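Local coordinates for protein putative phosphomethylpyrimidine kinase (Bacteroides thetaiotaomicron, PDB 3MBH) that probably phosphorylates pyridoxal with ATP, as expected of a pyridoxal kinase of the ribokinase clan, and is seen here with pyridoxal bound, at residues A[5-17]-A[75-87]. Residues are numbered along the deposited sequence; the frame is centred on the assembly and turned at random. Where two conformers were deposited one is given.
Sequences NKVKKIAAVHDLS and EVQFDAIYTGYLG. With PXL (3-hydroxy-5-(hydroxymethyl)-2-methylisonicotinaldehyde), chain G.
Two parallel neighbours in the central sheet of a ribokinase-like fold, strands 9-13 and 80-83, run from I10 beside A80 to V13 beside T83 and open at their C-terminal ends onto the pyridoxal pocket. The ladder alternates from A11 N to A80 O, Y82 N to A11 O, V13 N to Y82 O and G84 N to V13 O. At its start K9 O takes two bonds, from D79 N (2.8 Å) and A80 N, and K9 N donates to the anti lone pair of D79 OD2 (2.8 Å, 164°), so D79 side chain and main chain both hold the start of strand 9-13. On the face shared with V13 and I81, A11 CB sits squarely over the F78 ring, 3.6 Å from its centroid, in a CH-pi contact; V13 lies alongside I81 and T83. The opposite face carries I10 against A80 and Y82 CB. With CG anti to the backbone N (chi1 164°), the Y82 ring receives the edge of H14 in a T-shaped stack, planes at 81°, NE2 3.2 Å above the ring. A leucine in place of Y82 would probably leave the H14 edge without its aromatic face and forfeit the weak hydroxyl bonds to D225 O and S229 OG. A water joins H14 ND1 (2.9 Å) and Y85 N. Beyond, D15 OD1 lies 2.6 Å from pyridoxal N1, its OD2 engaged by S17 and S23, and the pyridoxal methyl C2A sits 3.7 Å above the centre of the Y85 ring. Such a site at the C-terminal ends of parallel strands is characteristic of the ribokinase-like alpha/beta fold.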
ATOM      1  N   ASN A   5     -13.751   8.826 -18.136  1.00 43.48           N
ATOM      2  CA  ASN A   5     -12.416   8.197 -18.216  1.00 41.30           C
ATOM      3  C   ASN A   5     -12.518   6.690 -17.914  1.00 39.31           C
ATOM      4  O   ASN A   5     -12.138   6.239 -16.828  1.00 39.77           O
ATOM      5  CB  ASN A   5     -11.483   8.899 -17.232  1.00 40.96           C
ATOM      6  CG  ASN A   5     -10.040   8.443 -17.320  1.00 41.30           C
ATOM      7  OD1 ASN A   5      -9.648   7.551 -18.107  1.00 40.27           O
ATOM      8  ND2 ASN A   5      -9.218   9.062 -16.482  1.00 42.01           N
ATOM      9  N   LYS A   6     -13.034   5.940 -18.893  1.00 36.44           N
ATOM     10  CA  LYS A   6     -13.436   4.521 -18.753  1.00 33.92           C
ATOM     11  C   LYS A   6     -12.267   3.536 -18.538  1.00 30.72           C
ATOM     12  O   LYS A   6     -11.110   3.849 -18.862  1.00 30.56           O
ATOM     13  CB  LYS A   6     -14.237   4.125 -20.005  1.00 33.47           C
ATOM     14  CG  LYS A   6     -15.641   4.774 -20.026  1.00 37.13           C
ATOM     15  CD  LYS A   6     -16.254   5.049 -21.439  1.00 37.49           C
ATOM     16  CE  LYS A   6     -16.864   3.790 -22.080  1.00 38.09           C
ATOM     17  N   VAL A   7     -12.584   2.337 -18.052  1.00 26.99           N
ATOM     18  CA  VAL A   7     -11.646   1.205 -18.104  1.00 24.82           C
ATOM     19  C   VAL A   7     -11.390   0.815 -19.565  1.00 23.22           C
ATOM     20  O   VAL A   7     -12.308   0.400 -20.244  1.00 23.85           O
ATOM     21  CB  VAL A   7     -12.213  -0.057 -17.395  1.00 24.72           C
ATOM     22  CG1 VAL A   7     -11.274  -1.286 -17.628  1.00 21.81           C
ATOM     23  CG2 VAL A   7     -12.411   0.211 -15.896  1.00 22.69           C
ATOM     24  N   LYS A   8     -10.143   0.908 -20.024  0.70 22.24           N
ATOM     25  CA  LYS A   8      -9.815   0.582 -21.422  0.70 21.04           C
ATOM     26  C   LYS A   8      -9.843  -0.939 -21.657  0.70 20.82           C
ATOM     27  O   LYS A   8      -9.632  -1.725 -20.727  0.70 20.53           O
ATOM     28  CB  LYS A   8      -8.453   1.190 -21.819  0.70 21.35           C
ATOM     29  CG  LYS A   8      -8.289   2.721 -21.490  0.70 21.37           C
ATOM     30  CD  LYS A   8      -9.538   3.513 -21.797  0.70 22.72           C
ATOM     31  CE  LYS A   8      -9.388   5.069 -21.577  0.70 24.75           C
ATOM     32  NZ  LYS A   8      -9.574   5.544 -20.144  0.70 23.97           N
ATOM     33  N   LYS A   9     -10.140  -1.336 -22.896  1.00 20.02           N
ATOM     34  CA  LYS A   9     -10.269  -2.733 -23.276  1.00 19.69           C
ATOM     35  C   LYS A   9      -9.164  -3.156 -24.263  1.00 18.80           C
ATOM     36  O   LYS A   9      -8.844  -2.448 -25.245  1.00 17.57           O
ATOM     37  CB  LYS A   9     -11.630  -3.021 -23.934  1.00 19.65           C
ATOM     38  CG  LYS A   9     -12.884  -2.603 -23.182  1.00 22.90           C
ATOM     39  CD  LYS A   9     -14.136  -3.140 -23.930  1.00 24.21           C
ATOM     40  CE  LYS A   9     -15.181  -2.113 -24.136  1.00 28.14           C
ATOM     41  NZ  LYS A   9     -15.952  -1.726 -22.897  1.00 32.67           N
ATOM     42  N   ILE A  10      -8.605  -4.313 -23.996  1.00 17.27           N
ATOM     43  CA  ILE A  10      -7.585  -4.916 -24.841  1.00 17.26           C
ATOM     44  C   ILE A  10      -8.068  -6.222 -25.417  1.00 16.43           C
ATOM     45  O   ILE A  10      -8.404  -7.137 -24.654  1.00 17.62           O
ATOM     46  CB  ILE A  10      -6.310  -5.164 -24.023  1.00 17.88           C
ATOM     47  CG1 ILE A  10      -5.838  -3.843 -23.403  1.00 20.24           C
ATOM     48  CG2 ILE A  10      -5.236  -5.792 -24.906  1.00 16.64           C
ATOM     49  CD1 ILE A  10      -4.698  -3.986 -22.387  1.00 20.82           C
ATOM     50  N   ALA A  11      -8.110  -6.348 -26.735  1.00 15.53           N
ATOM     51  CA  ALA A  11      -8.426  -7.633 -27.334  1.00 16.01           C
ATOM     52  C   ALA A  11      -7.106  -8.462 -27.311  1.00 16.46           C
ATOM     53  O   ALA A  11      -6.100  -8.029 -27.878  1.00 18.12           O
ATOM     54  CB  ALA A  11      -8.976  -7.454 -28.787  1.00 14.16           C
ATOM     55  N   ALA A  12      -7.143  -9.643 -26.685  1.00 15.43           N
ATOM     56  CA  ALA A  12      -6.003 -10.496 -26.485  1.00 16.06           C
ATOM     57  C   ALA A  12      -6.110 -11.738 -27.364  1.00 15.42           C
ATOM     58  O   ALA A  12      -6.937 -12.627 -27.117  1.00 15.43           O
ATOM     59  CB  ALA A  12      -5.852 -10.878 -24.992  1.00 15.04           C
ATOM     60  N   VAL A  13      -5.311 -11.760 -28.422  1.00 16.23           N
ATOM     61  CA  VAL A  13      -5.306 -12.828 -29.444  1.00 15.78           C
ATOM     62  C   VAL A  13      -4.141 -13.817 -29.121  1.00 16.28           C
ATOM     63  O   VAL A  13      -3.041 -13.690 -29.629  1.00 15.85           O
ATOM     64  CB  VAL A  13      -5.216 -12.250 -30.893  1.00 15.46           C
ATOM     65  CG1 VAL A  13      -5.486 -13.381 -31.914  1.00 14.30           C
ATOM     66  CG2 VAL A  13      -6.188 -11.016 -31.058  1.00 14.26           C
ATOM     67  N   HIS A  14      -4.443 -14.758 -28.228  1.00 15.59           N
ATOM     68  CA  HIS A  14      -3.507 -15.675 -27.680  1.00 15.98           C
ATOM     69  C   HIS A  14      -4.258 -16.965 -27.412  1.00 15.58           C
ATOM     70  O   HIS A  14      -5.490 -16.976 -27.354  1.00 15.44           O
ATOM     71  CB  HIS A  14      -2.953 -15.192 -26.329  1.00 16.17           C
ATOM     72  CG  HIS A  14      -2.189 -13.904 -26.390  1.00 15.82           C
ATOM     73  ND1 HIS A  14      -0.815 -13.867 -26.346  1.00 15.25           N
ATOM     74  CD2 HIS A  14      -2.601 -12.615 -26.384  1.00 15.40           C
ATOM     75  CE1 HIS A  14      -0.403 -12.610 -26.402  1.00 17.52           C
ATOM     76  NE2 HIS A  14      -1.465 -11.822 -26.430  1.00 16.07           N
ATOM     77  N   ASP A  15      -3.508 -18.040 -27.228  1.00 14.85           N
ATOM     78  CA  ASP A  15      -4.058 -19.290 -26.805  1.00 15.33           C
ATOM     79  C   ASP A  15      -4.423 -19.351 -25.299  1.00 16.69           C
ATOM     80  O   ASP A  15      -4.003 -18.521 -24.476  1.00 14.93           O
ATOM     81  CB  ASP A  15      -3.096 -20.390 -27.175  1.00 15.49           C
ATOM     82  CG  ASP A  15      -1.864 -20.371 -26.306  1.00 17.77           C
ATOM     83  OD1 ASP A  15      -0.859 -19.682 -26.696  1.00 17.25           O
ATOM     84  OD2 ASP A  15      -1.943 -20.955 -25.183  1.00 17.29           O
ATOM     85  N   LEU A  16      -5.251 -20.347 -24.952  1.00 16.52           N
ATOM     86  CA  LEU A  16      -5.581 -20.689 -23.572  1.00 16.60           C
ATOM     87  C   LEU A  16      -4.951 -22.026 -23.278  1.00 17.29           C
ATOM     88  O   LEU A  16      -5.343 -23.040 -23.865  1.00 15.45           O
ATOM     89  CB  LEU A  16      -7.074 -20.764 -23.343  1.00 15.77           C
ATOM     90  CG  LEU A  16      -7.565 -20.913 -21.863  1.00 18.19           C
ATOM     91  CD1 LEU A  16      -7.356 -19.598 -21.078  1.00 17.93           C
ATOM     92  CD2 LEU A  16      -8.998 -21.332 -21.771  1.00 15.43           C
ATOM     93  N   SER A  17      -3.953 -21.984 -22.389  1.00 16.66           N
ATOM     94  CA  SER A  17      -3.259 -23.129 -21.912  1.00 17.38           C
ATOM     95  C   SER A  17      -3.552 -23.382 -20.421  1.00 16.99           C
ATOM     96  O   SER A  17      -3.381 -22.519 -19.594  1.00 17.56           O
ATOM     97  CB  SER A  17      -1.743 -22.964 -22.079  1.00 18.02           C
ATOM     98  OG  SER A  17      -1.349 -23.183 -23.401  1.00 19.91           O
ATOM     99  N   GLU A  75     -20.916  -3.879 -31.400  0.70 21.23           N
ATOM    100  CA  GLU A  75     -20.240  -2.597 -31.550  0.70 21.32           C
ATOM    101  C   GLU A  75     -19.115  -2.377 -30.506  0.70 21.11           C
ATOM    102  O   GLU A  75     -18.887  -1.263 -30.049  0.70 20.68           O
ATOM    103  CB  GLU A  75     -21.276  -1.468 -31.574  0.70 21.23           C
ATOM    104  CG  GLU A  75     -22.253  -1.628 -32.761  0.70 22.88           C
ATOM    105  CD  GLU A  75     -23.244  -0.476 -32.910  0.70 24.73           C
ATOM    106  OE1 GLU A  75     -23.991  -0.182 -31.954  0.70 23.46           O
ATOM    107  OE2 GLU A  75     -23.290   0.126 -34.002  0.70 27.80           O
ATOM    108  N   VAL A  76     -18.394  -3.442 -30.152  1.00 21.04           N
ATOM    109  CA  VAL A  76     -17.324  -3.332 -29.166  1.00 20.93           C
ATOM    110  C   VAL A  76     -16.149  -2.589 -29.778  1.00 19.92           C
ATOM    111  O   VAL A  76     -15.813  -2.773 -30.942  1.00 20.18           O
ATOM    112  CB  VAL A  76     -16.916  -4.699 -28.532  1.00 21.62           C
ATOM    113  CG1 VAL A  76     -16.548  -5.655 -29.559  1.00 25.48           C
ATOM    114  CG2 VAL A  76     -15.718  -4.526 -27.583  1.00 22.57           C
ATOM    115  N   GLN A  77     -15.553  -1.729 -28.977  0.80 20.62           N
ATOM    116  CA  GLN A  77     -14.385  -0.978 -29.380  0.80 22.29           C
ATOM    117  C   GLN A  77     -13.190  -1.323 -28.491  0.80 21.22           C
ATOM    118  O   GLN A  77     -13.305  -1.357 -27.269  0.80 20.95           O
ATOM    119  CB  GLN A  77     -14.668   0.508 -29.291  0.80 23.29           C
ATOM    120  CG  GLN A  77     -15.803   0.999 -30.179  0.80 27.89           C
ATOM    121  CD  GLN A  77     -15.312   1.391 -31.553  0.80 32.72           C
ATOM    122  OE1 GLN A  77     -15.718   2.428 -32.086  0.80 37.12           O
ATOM    123  NE2 GLN A  77     -14.398   0.593 -32.114  0.80 34.27           N
ATOM    124  N   PHE A  78     -12.043  -1.567 -29.114  1.00 19.76           N
ATOM    125  CA  PHE A  78     -10.837  -1.862 -28.357  1.00 19.52           C
ATOM    126  C   PHE A  78      -9.854  -0.723 -28.356  1.00 19.04           C
ATOM    127  O   PHE A  78      -9.628  -0.103 -29.372  1.00 20.22           O
ATOM    128  CB  PHE A  78     -10.178  -3.142 -28.866  1.00 19.05           C
ATOM    129  CG  PHE A  78     -11.077  -4.348 -28.766  1.00 19.55           C
ATOM    130  CD1 PHE A  78     -11.423  -4.853 -27.534  1.00 19.84           C
ATOM    131  CD2 PHE A  78     -11.603  -4.933 -29.893  1.00 19.05           C
ATOM    132  CE1 PHE A  78     -12.272  -5.935 -27.449  1.00 22.17           C
ATOM    133  CE2 PHE A  78     -12.428  -6.051 -29.817  1.00 17.76           C
ATOM    134  CZ  PHE A  78     -12.761  -6.555 -28.616  1.00 19.46           C
ATOM    135  N   ASP A  79      -9.251  -0.471 -27.216  1.00 18.69           N
ATOM    136  CA  ASP A  79      -8.197   0.541 -27.086  1.00 18.99           C
ATOM    137  C   ASP A  79      -6.871  -0.044 -27.504  1.00 18.70           C
ATOM    138  O   ASP A  79      -5.953   0.682 -27.895  1.00 19.03           O
ATOM    139  CB  ASP A  79      -8.178   1.027 -25.662  1.00 18.94           C
ATOM    140  CG  ASP A  79      -9.538   1.595 -25.256  1.00 21.18           C
ATOM    141  OD1 ASP A  79      -9.825   2.679 -25.757  1.00 19.80           O
ATOM    142  OD2 ASP A  79     -10.338   0.928 -24.532  1.00 20.51           O
ATOM    143  N   ALA A  80      -6.777  -1.371 -27.458  1.00 17.19           N
ATOM    144  CA  ALA A  80      -5.586  -2.024 -27.918  1.00 16.41           C
ATOM    145  C   ALA A  80      -5.883  -3.415 -28.383  1.00 16.09           C
ATOM    146  O   ALA A  80      -6.879  -3.973 -27.994  1.00 17.05           O
ATOM    147  CB  ALA A  80      -4.538  -2.044 -26.838  1.00 15.98           C
ATOM    148  N   ILE A  81      -5.014  -3.944 -29.245  1.00 16.27           N
ATOM    149  CA  ILE A  81      -5.067  -5.327 -29.721  1.00 16.42           C
ATOM    150  C   ILE A  81      -3.654  -5.888 -29.562  1.00 17.24           C
ATOM    151  O   ILE A  81      -2.668  -5.286 -30.015  1.00 16.29           O
ATOM    152  CB  ILE A  81      -5.488  -5.470 -31.207  1.00 16.89           C
ATOM    153  CG1 ILE A  81      -6.861  -4.835 -31.419  1.00 17.49           C
ATOM    154  CG2 ILE A  81      -5.434  -6.988 -31.650  1.00 13.38           C
ATOM    155  CD1 ILE A  81      -7.361  -4.765 -32.838  1.00 18.10           C
ATOM    156  N   TYR A  82      -3.585  -7.042 -28.876  1.00 17.53           N
ATOM    157  CA  TYR A  82      -2.313  -7.619 -28.481  1.00 16.18           C
ATOM    158  C   TYR A  82      -2.351  -9.070 -28.863  1.00 15.96           C
ATOM    159  O   TYR A  82      -3.122  -9.862 -28.295  1.00 15.68           O
ATOM    160  CB  TYR A  82      -2.118  -7.395 -26.963  1.00 15.75           C
ATOM    161  CG  TYR A  82      -1.069  -8.216 -26.247  1.00 15.19           C
ATOM    162  CD1 TYR A  82       0.014  -8.772 -26.921  1.00 14.59           C
ATOM    163  CD2 TYR A  82      -1.122  -8.380 -24.865  1.00 13.42           C
ATOM    164  CE1 TYR A  82       0.926  -9.553 -26.264  1.00 15.28           C
ATOM    165  CE2 TYR A  82      -0.189  -9.145 -24.197  1.00 14.33           C
ATOM    166  CZ  TYR A  82       0.844  -9.702 -24.876  1.00 13.07           C
ATOM    167  OH  TYR A  82       1.790 -10.483 -24.244  1.00 14.19           O
ATOM    168  N   THR A  83      -1.441  -9.436 -29.747  1.00 15.22           N
ATOM    169  CA  THR A  83      -1.410 -10.765 -30.286  1.00 15.25           C
ATOM    170  C   THR A  83      -0.190 -11.524 -29.834  1.00 14.88           C
ATOM    171  O   THR A  83       0.875 -10.939 -29.608  1.00 14.93           O
ATOM    172  CB  THR A  83      -1.441 -10.757 -31.864  1.00 15.79           C
ATOM    173  OG1 THR A  83      -0.150 -10.414 -32.399  1.00 16.55           O
ATOM    174  CG2 THR A  83      -2.468  -9.821 -32.365  1.00 15.63           C
ATOM    175  N   GLY A  84      -0.324 -12.849 -29.784  1.00 15.86           N
ATOM    176  CA  GLY A  84       0.793 -13.732 -29.498  1.00 15.83           C
ATOM    177  C   GLY A  84       0.706 -15.061 -30.234  1.00 16.67           C
ATOM    178  O   GLY A  84       0.648 -15.122 -31.521  1.00 16.79           O
ATOM    179  N   TYR A  85       0.774 -16.133 -29.471  1.00 14.58           N
ATOM    180  CA  TYR A  85       0.757 -17.473 -30.045  1.00 14.80           C
ATOM    181  C   TYR A  85      -0.533 -17.688 -30.853  1.00 14.64           C
ATOM    182  O   TYR A  85      -1.602 -17.577 -30.334  1.00 14.33           O
ATOM    183  CB  TYR A  85       0.905 -18.509 -28.933  1.00 15.33           C
ATOM    184  CG  TYR A  85       1.038 -19.962 -29.368  1.00 15.51           C
ATOM    185  CD1 TYR A  85      -0.073 -20.672 -29.822  1.00 17.13           C
ATOM    186  CD2 TYR A  85       2.282 -20.621 -29.353  1.00 15.98           C
ATOM    187  CE1 TYR A  85       0.026 -21.981 -30.222  1.00 17.06           C
ATOM    188  CE2 TYR A  85       2.372 -21.935 -29.734  1.00 17.71           C
ATOM    189  CZ  TYR A  85       1.232 -22.608 -30.190  1.00 18.37           C
ATOM    190  OH  TYR A  85       1.291 -23.921 -30.572  1.00 18.86           O
ATOM    191  N   LEU A  86      -0.393 -18.040 -32.119  1.00 15.40           N
ATOM    192  CA  LEU A  86      -1.507 -18.309 -33.025  1.00 15.99           C
ATOM    193  C   LEU A  86      -1.607 -19.794 -33.327  1.00 15.98           C
ATOM    194  O   LEU A  86      -0.623 -20.524 -33.296  1.00 16.23           O
ATOM    195  CB  LEU A  86      -1.328 -17.539 -34.339  1.00 16.16           C
ATOM    196  CG  LEU A  86      -1.115 -16.043 -34.171  1.00 14.71           C
ATOM    197  CD1 LEU A  86      -0.936 -15.317 -35.553  1.00 15.38           C
ATOM    198  CD2 LEU A  86      -2.244 -15.379 -33.382  1.00 15.02           C
ATOM    199  N   GLY A  87      -2.800 -20.258 -33.587  1.00 16.11           N
ATOM    200  CA  GLY A  87      -3.057 -21.693 -33.694  1.00 15.88           C
ATOM    201  C   GLY A  87      -2.925 -22.362 -35.056  1.00 17.23           C
ATOM    202  O   GLY A  87      -2.958 -23.587 -35.133  1.00 16.89           O
TER
HETATM  203  OP4 PXL G 400       4.253 -17.199 -25.900  1.00 34.53           O
HETATM  204  C5A PXL G 400       4.842 -18.444 -25.556  1.00 27.75           C
HETATM  205  C5  PXL G 400       3.805 -19.554 -25.762  1.00 24.58           C
HETATM  206  C6  PXL G 400       2.442 -19.364 -25.875  1.00 22.67           C
HETATM  207  N1  PXL G 400       1.602 -20.378 -26.083  1.00 21.31           N
HETATM  208  C2  PXL G 400       1.931 -21.684 -26.160  1.00 23.61           C
HETATM  209  C3  PXL G 400       3.357 -22.017 -26.034  1.00 23.63           C
HETATM  210  C4  PXL G 400       4.307 -20.893 -25.857  1.00 25.70           C
HETATM  211  C4A PXL G 400       5.745 -21.058 -25.660  1.00 27.24           C
HETATM  212  O4A PXL G 400       6.048 -22.182 -25.407  1.00 36.52           O
HETATM  213  O3  PXL G 400       3.854 -23.259 -26.139  1.00 25.80           O
HETATM  214  C2A PXL G 400       0.788 -22.669 -26.343  1.00 22.34           C
HETATM  215  O   HOH W   1       1.166 -15.956 -26.444  1.00 14.20           O